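PDB 4CW4: beta-ketoacyl-[acyl-carrier-protein] synthase FabY from Pseudomonas aeruginosa, which catalyses the condensation of acetyl-CoA with malonyl-ACP to give acetoacetyl-ACP, the primer that starts bacterial fatty acid synthesis. Local coordinates for residues Gly180-Ser185 with Leu594-Asn599; Met328-Thr333 with Cys359-Ala364; Ile453-Ala458 with Gln515-Ser520. All coordinates share one frame; numbering follows the deposited sequence. Where two conformers were deposited one is given.

How the contacts relate
Contact 2 and contact 3 are buried, whereas contact 1 lies at the surface, on the other side of the chain's centre from both. Each joins different elements: contact 1 two loops far apart in sequence, contact 2 the loops on either side of helix 334-341, contact 3 a helix and the start of a strand. The chemistry follows the place. Contact 1 is apolar and aromatic with one bridging water; contact 2 uses paired backbone bonds and a methyl over a phenyl ring near the active site; contact 3 relies on a salt bridge. Contacts 2 and 3 have centres about 24 Å apart and follow one another along the chain, between the two segments of contact 1.

Contact 1 of 3, residues Gly180-Ser185 with Leu594-Asn599; sequences GELYNS and LEIIYN
Y183 lays one rim of its ring over a face of the Y598 ring: CD2 of Y183 sits 3.6 Å from CG of Y598, and the two planes are turned 53° apart, an oblique aromatic pair. The first torsion of Y183 (chi1 77°) places CG in the crowded position between its own N and carbonyl carbon, while Y598 has CG anti to its N. Behind them, CB of Y183 touches CG2 of I596 at 3.9 Å. L182 extends the apolar strip: its CB meets CG1 of I596 at 3.7 Å, and its CD1 touches CD1 of L594 (3.8 Å) where the two side chains cross obliquely. Polar linkage is indirect. A single water donates to O of L182 (2.8 Å) and accepts from N of I596 (3.0 Å), tying the backbones together. The hydroxyl of Y183 is hydrogen-bonded to H188, and within 180-185 OG of S185 donates to O of G180 (2.6 Å), on a carbonyl lone pair. This surface patch packs the loop leading into helix 190-204 against the loop that leaves helix 565-590: L182, Y183 and I596 all rest on helix 190-204, while L594 leans back on Y585 and A589 of helix 565-590.

Contact 2 of 3, residues Met328-Thr333 with Cys359-Ala364; sequences MGALAT and CGFTLA
With chi1 at 79°, F361 holds CG in the crowded position between its N and carbonyl carbon, and L331, with CG anti to its carbonyl carbon (chi1 -56°), sends CD2 over the resulting ring. That methyl stands 3.5 Å from the centroid of the F361 ring, a CH-pi contact over the face; CB of A330 reaches CE2 of the same ring. The backbones lock the pair. N of F361 donates to O of A330 at 2.9 Å, in the carbonyl plane, and N of A332 donates to O of F361 at 3.0 Å with the donor above that carbonyl's plane. Together they make a single bridge between L331 and F361. G360 lies so close to the L331-A332 peptide that a CB there would clash, and with phi at 124° it would also press into the carbonyl O of C359. Further along, CB of A332 packs against SG of C359, and a water links O of A332 to OG1 of T362. T333 N-caps helix 334-341 through G336, and the bridge joins the loop entering that helix to the chain running into strand 366-374. The F361 ring also meets Y325 edge-to-face and the imidazole of H477, a predicted catalytic residue, and it lies about 6 Å, side chain to side chain, from C286, the inferred active-site cysteine. F361 is thus a wall residue of the active site in this thiolase-like ketosynthase fold.

Contact 3 of 3, residues Ile453-Ala458 with Gln515-Ser520; sequences ILDRVA and QRLSIS
R516 starts with CB against two neighbours, OD1 of D455 at 3.3 Å and CB of A458 at 3.7 Å, and its first torsion sets CG anti to the carbonyl carbon. From there the chain bends at chi2 and chi3, so that CG and CD fold back past the D455 carboxylate and CD passes near the main-chain O of D455. At the end, the guanidinium grips the carboxylate side-on with two nitrogens. NE donates to OD1 of D455 at 3.1 Å, and NH2 donates to OD2 of D455 at 2.8 Å in a nearly straight bond (174°). Both oxygens lie close to the guanidinium plane but are met from above the carboxylate plane, the two flat groups being turned 50° apart. One face of the guanidinium is covered near its rim by CD of Q515.

D455 has CG anti to its own N (chi1 -163°), which swings the carboxylate toward the turn before the strand. There OD1 takes a second bond, from the backbone N of R516 at 2.8 Å, met nearly along the C-O axis. OD2 receives a water that accepts in turn from N of Q515. Two donors on OD1, and a donor plus water on OD2, probably favour the ionised form of this buried acid, with the arginine's charge alongside. Deeper in, CD2 of L517 packs on CB of L454 at 3.8 Å.

The strand is in parallel pairing with 466-469, and L517 and A458 touch W466 there. On the outer side of the helix, R456 hydrogen-bonds to I610 of the second subunit. The arrangement is a helix packed on a sheet in the C-terminal half of the thiolase-like fold, with the turn entering the strand held to the helix by a bidentate Asp-Arg salt bridge.

Contact 1 of 3, residues Gly180-Ser185 with Leu594-Asn599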
ATOM      1  N   GLY A 180      17.009  15.992   4.680  1.00 15.63           N
ATOM      2  CA  GLY A 180      18.138  15.244   4.180  1.00 16.13           C
ATOM      3  C   GLY A 180      19.486  15.627   4.761  1.00 17.56           C
ATOM      4  O   GLY A 180      20.420  14.823   4.721  1.00 18.14           O
ATOM      5  N   GLU A 181      19.602  16.846   5.287  1.00 17.93           N
ATOM      6  CA  GLU A 181      20.856  17.315   5.874  1.00 19.53           C
ATOM      7  C   GLU A 181      21.060  16.796   7.291  1.00 17.40           C
ATOM      8  O   GLU A 181      22.139  16.953   7.872  1.00 18.25           O
ATOM      9  CB  GLU A 181      20.894  18.845   5.895  1.00 23.21           C
ATOM     10  CG  GLU A 181      20.826  19.472   4.517  1.00 27.08           C
ATOM     11  CD  GLU A 181      20.784  20.994   4.565  1.00 31.05           C
ATOM     12  OE1 GLU A 181      20.634  21.568   5.674  1.00 32.52           O
ATOM     13  OE2 GLU A 181      20.893  21.612   3.488  1.00 32.87           O
ATOM     14  N   LEU A 182      20.034  16.172   7.853  1.00 14.78           N
ATOM     15  CA  LEU A 182      20.075  15.819   9.269  1.00 15.67           C
ATOM     16  C   LEU A 182      20.635  14.442   9.586  1.00 15.15           C
ATOM     17  O   LEU A 182      20.822  14.113  10.771  1.00 16.19           O
ATOM     18  CB  LEU A 182      18.675  15.936   9.852  1.00 16.16           C
ATOM     19  CG  LEU A 182      18.001  17.307   9.744  1.00 18.53           C
ATOM     20  CD1 LEU A 182      16.593  17.189  10.276  1.00 18.40           C
ATOM     21  CD2 LEU A 182      18.763  18.372  10.501  1.00 19.82           C
ATOM     22  N   TYR A 183      20.882  13.639   8.548  1.00 14.57           N
ATOM     23  CA  TYR A 183      21.416  12.287   8.722  1.00 14.61           C
ATOM     24  C   TYR A 183      22.018  11.867   7.393  1.00 15.11           C
ATOM     25  O   TYR A 183      21.936  12.619   6.412  1.00 14.80           O
ATOM     26  CB  TYR A 183      20.324  11.292   9.202  1.00 13.49           C
ATOM     27  CG  TYR A 183      19.384  10.854   8.100  1.00 12.94           C
ATOM     28  CD1 TYR A 183      18.330  11.661   7.678  1.00 12.63           C
ATOM     29  CD2 TYR A 183      19.551   9.630   7.478  1.00 13.21           C
ATOM     30  CE1 TYR A 183      17.509  11.266   6.673  1.00 12.64           C
ATOM     31  CE2 TYR A 183      18.742   9.240   6.468  1.00 11.58           C
ATOM     32  CZ  TYR A 183      17.712  10.067   6.070  1.00 11.84           C
ATOM     33  OH  TYR A 183      16.885   9.708   5.036  1.00 12.75           O
ATOM     34  N   ASN A 184      22.597  10.664   7.356  1.00 16.42           N
ATOM     35  CA  ASN A 184      23.211  10.138   6.138  1.00 17.59           C
ATOM     36  C   ASN A 184      22.154   9.676   5.134  1.00 16.24           C
ATOM     37  O   ASN A 184      21.812   8.498   5.075  1.00 17.23           O
ATOM     38  CB  ASN A 184      24.159   8.984   6.473  1.00 22.02           C
ATOM     39  CG  ASN A 184      24.722   8.325   5.233  1.00 26.83           C
ATOM     40  OD1 ASN A 184      24.796   8.942   4.162  1.00 28.22           O
ATOM     41  ND2 ASN A 184      25.107   7.061   5.360  1.00 29.24           N
ATOM     42  N   SER A 185      21.643  10.620   4.353  1.00 15.49           N
ATOM     43  CA  SER A 185      20.442  10.407   3.547  1.00 15.68           C
ATOM     44  C   SER A 185      20.734  10.130   2.074  1.00 16.92           C
ATOM     45  O   SER A 185      19.815  10.157   1.246  1.00 16.72           O
ATOM     46  CB  SER A 185      19.581  11.647   3.627  1.00 16.24           C
ATOM     47  OG  SER A 185      20.327  12.745   3.137  1.00 17.04           O
ATOM     48  N   LEU A 594      18.693  17.673  16.937  1.00 12.14           N
ATOM     49  CA  LEU A 594      17.601  16.714  16.732  1.00 12.24           C
ATOM     50  C   LEU A 594      18.050  15.256  16.869  1.00 12.69           C
ATOM     51  O   LEU A 594      17.217  14.363  17.082  1.00 13.72           O
ATOM     52  CB  LEU A 594      16.964  16.943  15.356  1.00 12.83           C
ATOM     53  CG  LEU A 594      16.246  18.284  15.197  1.00 14.15           C
ATOM     54  CD1 LEU A 594      15.832  18.495  13.730  1.00 15.79           C
ATOM     55  CD2 LEU A 594      15.038  18.347  16.125  1.00 14.06           C
ATOM     56  N   GLU A 595      19.360  15.037  16.742  1.00 13.82           N
ATOM     57  CA  GLU A 595      20.008  13.714  16.827  1.00 15.44           C
ATOM     58  C   GLU A 595      19.183  12.603  16.176  1.00 14.09           C
ATOM     59  O   GLU A 595      18.670  11.682  16.816  1.00 14.95           O
ATOM     60  CB  GLU A 595      20.397  13.378  18.271  1.00 19.04           C
ATOM     61  CG  GLU A 595      21.438  12.251  18.392  1.00 22.02           C
ATOM     62  CD  GLU A 595      22.829  12.627  17.888  1.00 24.81           C
ATOM     63  OE1 GLU A 595      23.103  13.825  17.651  1.00 24.66           O
ATOM     64  OE2 GLU A 595      23.661  11.696  17.715  1.00 28.22           O
ATOM     65  N   ILE A 596      19.082  12.690  14.864  1.00 12.43           N
ATOM     66  CA  ILE A 596      18.286  11.754  14.102  1.00 12.57           C
ATOM     67  C   ILE A 596      18.894  10.361  14.208  1.00 13.66           C
ATOM     68  O   ILE A 596      20.104  10.176  14.044  1.00 15.93           O
ATOM     69  CB  ILE A 596      18.187  12.210  12.620  1.00 12.42           C
ATOM     70  CG1 ILE A 596      17.563  13.602  12.534  1.00 12.72           C
ATOM     71  CG2 ILE A 596      17.407  11.193  11.799  1.00 12.89           C
ATOM     72  CD1 ILE A 596      16.246  13.763  13.233  1.00 13.16           C
ATOM     73  N   ILE A 597      18.032   9.386  14.454  1.00 14.37           N
ATOM     74  CA  ILE A 597      18.451   7.994  14.556  1.00 14.90           C
ATOM     75  C   ILE A 597      18.465   7.363  13.174  1.00 15.64           C
ATOM     76  O   ILE A 597      17.442   7.305  12.507  1.00 16.46           O
ATOM     77  CB  ILE A 597      17.479   7.193  15.454  1.00 16.68           C
ATOM     78  CG1 ILE A 597      17.360   7.862  16.840  1.00 18.68           C
ATOM     79  CG2 ILE A 597      17.951   5.736  15.565  1.00 16.89           C
ATOM     80  CD1 ILE A 597      16.134   7.444  17.642  1.00 21.39           C
ATOM     81  N   TYR A 598      19.625   6.878  12.755  1.00 14.70           N
ATOM     82  CA  TYR A 598      19.761   6.178  11.483  1.00 15.70           C
ATOM     83  C   TYR A 598      20.883   5.160  11.652  1.00 16.41           C
ATOM     84  O   TYR A 598      22.064   5.461  11.449  1.00 19.06           O
ATOM     85  CB  TYR A 598      20.059   7.116  10.311  1.00 15.68           C
ATOM     86  CG  TYR A 598      20.125   6.385   8.979  1.00 16.49           C
ATOM     87  CD1 TYR A 598      18.983   5.850   8.411  1.00 16.49           C
ATOM     88  CD2 TYR A 598      21.324   6.231   8.296  1.00 16.68           C
ATOM     89  CE1 TYR A 598      19.027   5.168   7.215  1.00 17.35           C
ATOM     90  CE2 TYR A 598      21.380   5.558   7.090  1.00 18.22           C
ATOM     91  CZ  TYR A 598      20.228   5.020   6.560  1.00 17.94           C
ATOM     92  OH  TYR A 598      20.256   4.345   5.364  1.00 18.98           O
ATOM     93  N   ASN A 599      20.496   3.956  12.042  1.00 15.70           N
ATOM     94  CA  ASN A 599      21.433   2.951  12.529  1.00 16.96           C
ATOM     95  C   ASN A 599      21.821   1.899  11.484  1.00 17.65           C
ATOM     96  O   ASN A 599      22.027   0.722  11.828  1.00 17.66           O
ATOM     97  CB  ASN A 599      20.827   2.266  13.755  1.00 18.77           C
ATOM     98  CG  ASN A 599      21.866   1.677  14.673  1.00 20.07           C
ATOM     99  OD1 ASN A 599      22.909   2.278  14.916  1.00 21.37           O
ATOM    100  ND2 ASN A 599      21.588   0.488  15.194  1.00 20.02           N
TER
HETATM  101  O   HOH W   1      20.733  14.759  13.461  1.00 16.62           O

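Contact 2 of 3, residues Met328-Thr333 with Cys359-Ala364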
ATOM      1  N   MET A 328      -7.469  15.565 -13.265  1.00 17.82           N
ATOM      2  CA  MET A 328      -8.770  15.220 -12.696  1.00 19.92           C
ATOM      3  C   MET A 328      -9.612  16.423 -12.294  1.00 20.33           C
ATOM      4  O   MET A 328     -10.755  16.262 -11.870  1.00 23.22           O
ATOM      5  CB  MET A 328      -8.582  14.434 -11.410  1.00 20.86           C
ATOM      6  CG  MET A 328      -7.662  13.266 -11.488  1.00 21.56           C
ATOM      7  SD  MET A 328      -7.554  12.457  -9.890  1.00 21.96           S
ATOM      8  CE  MET A 328      -9.234  11.866  -9.672  1.00 23.57           C
ATOM      9  N   GLY A 329      -9.053  17.621 -12.373  1.00 17.81           N
ATOM     10  CA  GLY A 329      -9.743  18.803 -11.885  1.00 17.36           C
ATOM     11  C   GLY A 329      -9.795  18.886 -10.371  1.00 16.60           C
ATOM     12  O   GLY A 329     -10.642  19.580  -9.827  1.00 18.26           O
ATOM     13  N   ALA A 330      -8.884  18.199  -9.687  1.00 14.44           N
ATOM     14  CA  ALA A 330      -8.931  18.075  -8.223  1.00 13.51           C
ATOM     15  C   ALA A 330      -8.279  19.209  -7.461  1.00 11.48           C
ATOM     16  O   ALA A 330      -8.588  19.399  -6.280  1.00 12.27           O
ATOM     17  CB  ALA A 330      -8.299  16.760  -7.799  1.00 15.25           C
ATOM     18  N   LEU A 331      -7.344  19.926  -8.092  1.00 11.06           N
ATOM     19  CA  LEU A 331      -6.529  20.922  -7.383  1.00 11.28           C
ATOM     20  C   LEU A 331      -6.988  22.339  -7.635  1.00 11.45           C
ATOM     21  O   LEU A 331      -7.542  22.638  -8.686  1.00 12.43           O
ATOM     22  CB  LEU A 331      -5.064  20.830  -7.794  1.00 11.04           C
ATOM     23  CG  LEU A 331      -4.394  19.459  -7.623  1.00 10.06           C
ATOM     24  CD1 LEU A 331      -2.936  19.559  -8.045  1.00 10.97           C
ATOM     25  CD2 LEU A 331      -4.528  18.932  -6.191  1.00 12.18           C
ATOM     26  N   ALA A 332      -6.729  23.210  -6.661  1.00 10.79           N
ATOM     27  CA  ALA A 332      -6.942  24.645  -6.835  1.00 10.40           C
ATOM     28  C   ALA A 332      -5.892  25.198  -7.790  1.00 12.20           C
ATOM     29  O   ALA A 332      -4.701  25.156  -7.501  1.00 11.95           O
ATOM     30  CB  ALA A 332      -6.829  25.350  -5.507  1.00 11.42           C
ATOM     31  N   THR A 333      -6.342  25.741  -8.916  1.00 12.45           N
ATOM     32  CA  THR A 333      -5.432  26.350  -9.885  1.00 12.48           C
ATOM     33  C   THR A 333      -5.358  27.863  -9.682  1.00 12.79           C
ATOM     34  O   THR A 333      -6.205  28.457  -9.018  1.00 13.13           O
ATOM     35  CB  THR A 333      -5.932  26.119 -11.308  1.00 14.50           C
ATOM     36  OG1 THR A 333      -7.144  26.849 -11.504  1.00 14.98           O
ATOM     37  CG2 THR A 333      -6.163  24.629 -11.582  1.00 14.59           C
ATOM     38  N   CYS A 359     -12.110  25.894  -4.780  1.00 11.64           N
ATOM     39  CA  CYS A 359     -11.931  25.399  -6.144  1.00 11.37           C
ATOM     40  C   CYS A 359     -10.902  24.280  -6.277  1.00 11.85           C
ATOM     41  O   CYS A 359     -10.268  24.133  -7.325  1.00 14.13           O
ATOM     42  CB  CYS A 359     -11.559  26.564  -7.056  1.00 12.92           C
ATOM     43  SG  CYS A 359     -10.043  27.454  -6.579  1.00 14.76           S
ATOM     44  N   GLY A 360     -10.792  23.442  -5.249  1.00 11.13           N
ATOM     45  CA  GLY A 360      -9.932  22.268  -5.315  1.00 11.02           C
ATOM     46  C   GLY A 360      -8.925  22.245  -4.183  1.00 10.44           C
ATOM     47  O   GLY A 360      -8.648  23.273  -3.547  1.00 10.41           O
ATOM     48  N   PHE A 361      -8.362  21.067  -3.939  1.00  9.71           N
ATOM     49  CA  PHE A 361      -7.439  20.917  -2.839  1.00  9.84           C
ATOM     50  C   PHE A 361      -6.032  21.387  -3.207  1.00  9.55           C
ATOM     51  O   PHE A 361      -5.716  21.631  -4.379  1.00 11.17           O
ATOM     52  CB  PHE A 361      -7.506  19.499  -2.211  1.00 10.22           C
ATOM     53  CG  PHE A 361      -6.781  18.387  -2.946  1.00 12.24           C
ATOM     54  CD1 PHE A 361      -5.441  18.136  -2.726  1.00 12.43           C
ATOM     55  CD2 PHE A 361      -7.487  17.503  -3.727  1.00 14.00           C
ATOM     56  CE1 PHE A 361      -4.795  17.081  -3.315  1.00 14.16           C
ATOM     57  CE2 PHE A 361      -6.836  16.422  -4.339  1.00 14.84           C
ATOM     58  CZ  PHE A 361      -5.489  16.228  -4.123  1.00 14.41           C
ATOM     59  N   THR A 362      -5.205  21.542  -2.182  1.00  9.75           N
ATOM     60  CA  THR A 362      -3.810  21.904  -2.319  1.00 11.45           C
ATOM     61  C   THR A 362      -2.940  20.748  -1.857  1.00 10.33           C
ATOM     62  O   THR A 362      -3.078  20.265  -0.736  1.00 10.49           O
ATOM     63  CB  THR A 362      -3.515  23.138  -1.457  1.00 14.04           C
ATOM     64  OG1 THR A 362      -4.194  24.267  -2.018  1.00 16.82           O
ATOM     65  CG2 THR A 362      -2.016  23.432  -1.378  1.00 13.92           C
ATOM     66  N   LEU A 363      -2.035  20.324  -2.725  0.50 10.15           N
ATOM     67  CA  LEU A 363      -1.130  19.233  -2.441  0.50 10.18           C
ATOM     68  C   LEU A 363      -0.089  19.658  -1.402  0.50  9.18           C
ATOM     69  O   LEU A 363       0.402  20.780  -1.440  0.50  8.63           O
ATOM     70  CB  LEU A 363      -0.450  18.842  -3.746  0.50 12.01           C
ATOM     71  CG  LEU A 363       0.371  17.576  -3.780  0.50 12.47           C
ATOM     72  CD1 LEU A 363      -0.504  16.373  -3.532  0.50 13.28           C
ATOM     73  CD2 LEU A 363       1.049  17.475  -5.123  0.50 12.01           C
ATOM     74  N   ALA A 364       0.260  18.754  -0.489  1.00  8.96           N
ATOM     75  CA  ALA A 364       1.195  19.044   0.581  1.00  9.19           C
ATOM     76  C   ALA A 364       2.058  17.834   0.915  1.00  8.94           C
ATOM     77  O   ALA A 364       1.703  16.692   0.623  1.00  9.79           O
ATOM     78  CB  ALA A 364       0.456  19.486   1.816  1.00  9.22           C
TER
HETATM   79  O   HOH W   2     -10.334  22.285  -9.637  1.00 23.15           O
HETATM   80  O   HOH W   3      -3.348  24.174  -5.199  1.00 19.17           O
HETATM   81  O   HOH W   4      -9.219  25.568  -9.438  1.00 14.46           O

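Contact 3 of 3, residues Ile453-Ala458 with Gln515-Ser520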
ATOM      1  N   ILE A 453     -23.277  15.306   5.700  1.00 11.30           N
ATOM      2  CA  ILE A 453     -23.064  14.159   6.585  1.00 11.36           C
ATOM      3  C   ILE A 453     -22.966  14.589   8.048  1.00 11.59           C
ATOM      4  O   ILE A 453     -23.629  14.028   8.915  1.00 12.02           O
ATOM      5  CB  ILE A 453     -21.783  13.425   6.203  1.00 12.24           C
ATOM      6  CG1 ILE A 453     -21.963  12.746   4.848  1.00 13.02           C
ATOM      7  CG2 ILE A 453     -21.398  12.393   7.259  1.00 12.50           C
ATOM      8  CD1 ILE A 453     -20.665  12.322   4.192  1.00 14.82           C
ATOM      9  N   LEU A 454     -22.126  15.575   8.343  1.00 10.89           N
ATOM     10  CA  LEU A 454     -21.969  15.987   9.739  1.00 11.96           C
ATOM     11  C   LEU A 454     -23.265  16.543  10.326  1.00 13.24           C
ATOM     12  O   LEU A 454     -23.623  16.248  11.457  1.00 13.44           O
ATOM     13  CB  LEU A 454     -20.845  17.013   9.884  1.00 12.51           C
ATOM     14  CG  LEU A 454     -19.464  16.563   9.422  1.00 11.83           C
ATOM     15  CD1 LEU A 454     -18.477  17.710   9.502  1.00 13.43           C
ATOM     16  CD2 LEU A 454     -18.979  15.373  10.231  1.00 11.27           C
ATOM     17  N   ASP A 455     -23.964  17.345   9.539  1.00 13.76           N
ATOM     18  CA  ASP A 455     -25.228  17.915   9.980  1.00 15.02           C
ATOM     19  C   ASP A 455     -26.250  16.825  10.282  1.00 16.02           C
ATOM     20  O   ASP A 455     -26.970  16.889  11.285  1.00 16.84           O
ATOM     21  CB  ASP A 455     -25.757  18.849   8.900  1.00 17.80           C
ATOM     22  CG  ASP A 455     -26.828  19.781   9.405  1.00 21.11           C
ATOM     23  OD1 ASP A 455     -26.630  20.443  10.456  1.00 23.01           O
ATOM     24  OD2 ASP A 455     -27.865  19.859   8.724  1.00 22.59           O
ATOM     25  N   ARG A 456     -26.318  15.809   9.438  0.59 15.83           N
ATOM     26  CA  ARG A 456     -27.317  14.766   9.626  0.59 16.71           C
ATOM     27  C   ARG A 456     -26.975  13.803  10.777  0.59 14.88           C
ATOM     28  O   ARG A 456     -27.870  13.319  11.480  0.59 15.19           O
ATOM     29  CB  ARG A 456     -27.538  14.016   8.321  0.59 18.50           C
ATOM     30  CG  ARG A 456     -28.159  14.888   7.239  0.59 21.01           C
ATOM     31  CD  ARG A 456     -28.493  14.068   6.013  0.59 23.63           C
ATOM     32  NE  ARG A 456     -29.464  13.031   6.346  0.59 25.08           N
ATOM     33  CZ  ARG A 456     -29.701  11.950   5.616  0.59 26.60           C
ATOM     34  NH1 ARG A 456     -29.033  11.739   4.495  0.59 26.85           N
ATOM     35  NH2 ARG A 456     -30.600  11.068   6.030  0.59 27.43           N
ATOM     36  N   VAL A 457     -25.693  13.546  11.001  1.00 13.69           N
ATOM     37  CA  VAL A 457     -25.287  12.773  12.167  1.00 12.98           C
ATOM     38  C   VAL A 457     -25.530  13.593  13.438  1.00 13.21           C
ATOM     39  O   VAL A 457     -26.027  13.068  14.434  1.00 12.95           O
ATOM     40  CB  VAL A 457     -23.825  12.311  12.068  1.00 13.24           C
ATOM     41  CG1 VAL A 457     -23.363  11.700  13.362  1.00 12.90           C
ATOM     42  CG2 VAL A 457     -23.682  11.317  10.933  1.00 13.79           C
ATOM     43  N   ALA A 458     -25.202  14.882  13.407  1.00 13.08           N
ATOM     44  CA  ALA A 458     -25.513  15.755  14.535  1.00 14.28           C
ATOM     45  C   ALA A 458     -26.988  15.688  14.896  1.00 15.74           C
ATOM     46  O   ALA A 458     -27.348  15.608  16.069  1.00 15.62           O
ATOM     47  CB  ALA A 458     -25.116  17.184  14.220  1.00 13.18           C
ATOM     48  N   GLN A 515     -26.926  23.930   9.875  1.00 15.20           N
ATOM     49  CA  GLN A 515     -27.908  24.136  10.941  1.00 16.26           C
ATOM     50  C   GLN A 515     -27.378  23.696  12.306  1.00 15.46           C
ATOM     51  O   GLN A 515     -27.568  24.402  13.286  1.00 17.13           O
ATOM     52  CB  GLN A 515     -29.269  23.474  10.653  1.00 18.74           C
ATOM     53  CG  GLN A 515     -30.319  23.840  11.733  1.00 21.55           C
ATOM     54  CD  GLN A 515     -31.694  23.206  11.543  1.00 24.90           C
ATOM     55  OE1 GLN A 515     -31.997  22.577  10.522  1.00 24.89           O
ATOM     56  NE2 GLN A 515     -32.540  23.375  12.546  1.00 27.76           N
ATOM     57  N   ARG A 516     -26.712  22.542  12.359  1.00 14.38           N
ATOM     58  CA  ARG A 516     -26.204  21.987  13.616  1.00 14.25           C
ATOM     59  C   ARG A 516     -24.684  22.054  13.780  1.00 13.25           C
ATOM     60  O   ARG A 516     -24.148  21.438  14.690  1.00 14.45           O
ATOM     61  CB  ARG A 516     -26.687  20.539  13.766  1.00 16.89           C
ATOM     62  CG  ARG A 516     -28.164  20.476  14.154  1.00 20.87           C
ATOM     63  CD  ARG A 516     -28.903  19.322  13.528  1.00 24.73           C
ATOM     64  NE  ARG A 516     -29.106  19.532  12.092  1.00 27.15           N
ATOM     65  CZ  ARG A 516     -30.284  19.556  11.465  1.00 26.27           C
ATOM     66  NH1 ARG A 516     -31.426  19.413  12.127  1.00 26.23           N
ATOM     67  NH2 ARG A 516     -30.313  19.729  10.151  1.00 25.95           N
ATOM     68  N   LEU A 517     -24.010  22.829  12.932  1.00 12.45           N
ATOM     69  CA  LEU A 517     -22.552  22.924  12.949  1.00 12.31           C
ATOM     70  C   LEU A 517     -22.105  24.334  13.285  1.00 13.45           C
ATOM     71  O   LEU A 517     -22.773  25.319  12.927  1.00 15.40           O
ATOM     72  CB  LEU A 517     -21.947  22.543  11.586  1.00 12.95           C
ATOM     73  CG  LEU A 517     -22.374  21.218  10.953  1.00 12.32           C
ATOM     74  CD1 LEU A 517     -21.683  20.986   9.622  1.00 12.43           C
ATOM     75  CD2 LEU A 517     -22.122  20.044  11.878  1.00 12.70           C
ATOM     76  N   SER A 518     -20.959  24.422  13.952  1.00 13.03           N
ATOM     77  CA  SER A 518     -20.326  25.702  14.230  1.00 13.63           C
ATOM     78  C   SER A 518     -18.970  25.752  13.535  1.00 12.75           C
ATOM     79  O   SER A 518     -17.978  25.174  14.013  1.00 13.39           O
ATOM     80  CB  SER A 518     -20.153  25.926  15.728  1.00 15.32           C
ATOM     81  OG  SER A 518     -19.405  27.106  15.991  1.00 17.63           O
ATOM     82  N   ILE A 519     -18.958  26.416  12.384  1.00 12.86           N
ATOM     83  CA  ILE A 519     -17.778  26.528  11.533  1.00 13.68           C
ATOM     84  C   ILE A 519     -17.329  27.986  11.537  1.00 14.33           C
ATOM     85  O   ILE A 519     -18.044  28.868  11.039  1.00 16.32           O
ATOM     86  CB  ILE A 519     -18.079  26.124  10.071  1.00 13.77           C
ATOM     87  CG1 ILE A 519     -18.669  24.708   9.991  1.00 14.24           C
ATOM     88  CG2 ILE A 519     -16.801  26.169   9.256  1.00 14.95           C
ATOM     89  CD1 ILE A 519     -19.300  24.376   8.674  1.00 16.05           C
ATOM     90  N   SER A 520     -16.170  28.260  12.127  1.00 14.62           N
ATOM     91  CA  SER A 520     -15.729  29.630  12.303  1.00 15.54           C
ATOM     92  C   SER A 520     -14.412  29.904  11.594  1.00 14.12           C
ATOM     93  O   SER A 520     -13.559  29.010  11.488  1.00 13.43           O
ATOM     94  CB  SER A 520     -15.555  29.924  13.784  1.00 18.48           C
ATOM     95  OG  SER A 520     -15.109  31.249  13.972  1.00 20.58           O
TER
HETATM   96  O   HOH W   5     -28.427  22.434   7.818  1.00 16.15           O